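Local coordinates for uncharacterized lipoprotein GfcB (Escherichia coli K12, PDB 2IN5) that is an uncharacterized lipoprotein, homologous to a group 4 capsule protein, that may act in capsule polysaccharide export or assembly at the cell membrane, at the interface of chains A and B. Coordinates in Å, arbitrary orientation; residue numbers count along the deposited sequence, not the author numbering. Chains: chain A/B, Hypothetical lipoprotein ymcC.

The interface of chains A and B. Residues chain A 34-35, 51, 54, 59, 61, 196, 198; chain B 4-7.
A:Ser35 grips B:Gln6 through its amide N and its hydroxyl where the N-terminal arm of chain B lies across chain A, in an arm-exchange interface. By two-fold symmetry each chain lays its arm on the other, which ties the two copies together in the deposited dimer; the structure alone does not establish that this dimer is the biological one. The amide N of A:Ser35 donates to the carbonyl O of B:Gln6 at 2.6 Å. In return, the amide N of B:Gln6 reaches the hydroxyl OG of A:Ser35 at 3.0 Å. That hydroxyl lies beside its own backbone N (chi1 -60°), within reach of B:Gln6 N, and makes a further, weak bond to the carbonyl O. B:Gln5 hides the most surface of the residues here, 83 Å². Its CG stands anti to the carbonyl carbon (chi1 -56°), and from there the extended chain runs past A:Leu51 CD2, bringing its amide to A:Ser59 and A:Trp61. The amide oxygen OE1 accepts a hydrogen bond from A:Ser59 OG at 2.5 Å, on a lone pair in the amide plane. On the other branch, NE2 lies 3.7 Å from A:Trp61 CZ2, beside the ring rather than over its face, with the amide and indole planes 84° apart. A:Leu51 crosses this chain at about a right angle, its CD2 3.8 Å from B:Gln5 CB and its CD1 over the indole face. An alanine in place of B:Gln5 would probably leave the A:Ser59 hydroxyl without this acceptor and open a gap beside A:Leu51 and A:Trp61. Further along, B:Ser7 CB rests against A:Leu51 CG, while its OG and A:Ile54 N share a water. The methylene CE of A:Lys196 touches B:Gln6 CB at 3.7 Å. The arm, in loop conformation just ahead of helix 8-18, thus crosses strands 47-55 and 58-62, the loop between helix 26-31 and strand 36-41, and the C-terminal tail after strand 189-194.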
# COMPACT_ATOMS: atom_id res chain seq x y z
N TYR A 34 -11.15 5.75 -11.44
CA TYR A 34 -10.90 4.76 -10.40
C TYR A 34 -12.08 4.51 -9.48
O TYR A 34 -13.03 5.30 -9.43
CB TYR A 34 -9.69 5.19 -9.56
CG TYR A 34 -9.65 6.67 -9.29
CD1 TYR A 34 -10.51 7.25 -8.35
CD2 TYR A 34 -8.78 7.50 -10.00
CE1 TYR A 34 -10.50 8.63 -8.14
CE2 TYR A 34 -8.77 8.87 -9.79
CZ TYR A 34 -9.63 9.43 -8.87
OH TYR A 34 -9.61 10.79 -8.68
N SER A 35 -12.01 3.40 -8.75
CA SER A 35 -13.04 2.98 -7.82
C SER A 35 -13.19 3.92 -6.63
O SER A 35 -12.22 4.49 -6.14
CB SER A 35 -12.75 1.56 -7.34
OG SER A 35 -12.73 0.66 -8.44
N LEU A 51 -10.21 4.57 -3.86
CA LEU A 51 -9.33 3.40 -3.79
C LEU A 51 -7.96 3.83 -4.23
O LEU A 51 -7.72 4.08 -5.41
CB LEU A 51 -9.83 2.25 -4.69
CG LEU A 51 -8.93 1.01 -4.86
CD1 LEU A 51 -8.62 0.37 -3.50
CD2 LEU A 51 -9.65 0.01 -5.76
N ILE A 54 -3.92 -1.44 -4.33
CA ILE A 54 -4.21 -2.80 -3.89
C ILE A 54 -2.92 -3.58 -3.66
O ILE A 54 -2.03 -3.57 -4.49
CB ILE A 54 -5.07 -3.56 -4.93
CG1 ILE A 54 -6.32 -2.73 -5.27
CG2 ILE A 54 -5.47 -4.92 -4.39
CD1 ILE A 54 -7.16 -3.32 -6.39
N SER A 59 -7.72 -4.25 -0.80
CA SER A 59 -8.05 -2.93 -1.33
C SER A 59 -7.88 -1.86 -0.26
O SER A 59 -8.53 -1.93 0.78
CB SER A 59 -9.50 -2.91 -1.82
OG SER A 59 -9.70 -3.79 -2.92
N TRP A 61 -8.54 1.85 0.75
CA TRP A 61 -9.30 3.07 0.46
C TRP A 61 -8.85 4.25 1.34
O TRP A 61 -8.67 4.11 2.54
CB TRP A 61 -10.79 2.82 0.67
CG TRP A 61 -11.27 1.56 0.01
CD1 TRP A 61 -11.07 0.28 0.44
CD2 TRP A 61 -12.02 1.46 -1.21
NE1 TRP A 61 -11.65 -0.61 -0.43
CE2 TRP A 61 -12.24 0.08 -1.45
CE3 TRP A 61 -12.52 2.39 -2.12
CZ2 TRP A 61 -12.95 -0.38 -2.57
CZ3 TRP A 61 -13.23 1.94 -3.23
CH2 TRP A 61 -13.43 0.56 -3.44
N LYS A 196 -18.17 2.60 -8.33
CA LYS A 196 -17.73 2.18 -9.65
C LYS A 196 -18.00 0.70 -9.87
O LYS A 196 -17.47 -0.16 -9.17
CB LYS A 196 -16.25 2.49 -9.83
CG LYS A 196 -15.71 2.07 -11.15
CD LYS A 196 -14.33 2.63 -11.33
CE LYS A 196 -13.73 2.04 -12.56
NZ LYS A 196 -14.75 2.13 -13.63
N ALA A 198 -17.97 -2.96 -11.76
CA ALA A 198 -16.98 -3.75 -12.49
C ALA A 198 -17.65 -4.54 -13.62
O ALA A 198 -18.72 -5.13 -13.44
CB ALA A 198 -16.26 -4.69 -11.53
N SER B 4 -13.20 -7.04 -10.82
CA SER B 4 -11.92 -6.34 -10.74
C SER B 4 -12.17 -4.87 -10.36
O SER B 4 -13.26 -4.35 -10.57
CB SER B 4 -11.19 -6.41 -12.07
OG SER B 4 -9.88 -5.88 -11.96
N GLN B 5 -11.15 -4.22 -9.80
CA GLN B 5 -11.29 -2.82 -9.40
C GLN B 5 -10.25 -1.95 -10.06
O GLN B 5 -9.26 -2.44 -10.60
CB GLN B 5 -11.15 -2.70 -7.89
CG GLN B 5 -12.13 -3.54 -7.13
CD GLN B 5 -11.90 -3.45 -5.64
OE1 GLN B 5 -10.77 -3.57 -5.17
NE2 GLN B 5 -12.97 -3.26 -4.88
N GLN B 6 -10.49 -0.64 -10.03
CA GLN B 6 -9.57 0.31 -10.62
C GLN B 6 -9.09 1.22 -9.49
O GLN B 6 -9.87 1.96 -8.90
CB GLN B 6 -10.28 1.14 -11.69
CG GLN B 6 -9.37 2.02 -12.52
CD GLN B 6 -8.47 1.22 -13.43
OE1 GLN B 6 -8.63 0.01 -13.57
NE2 GLN B 6 -7.51 1.89 -14.07
N SER B 7 -7.81 1.13 -9.18
CA SER B 7 -7.23 1.94 -8.12
C SER B 7 -6.55 3.11 -8.78
O SER B 7 -6.28 3.08 -9.98
CB SER B 7 -6.18 1.14 -7.37
OG SER B 7 -5.03 1.01 -8.19
O HOH W 1 -2.64 -0.97 -7.29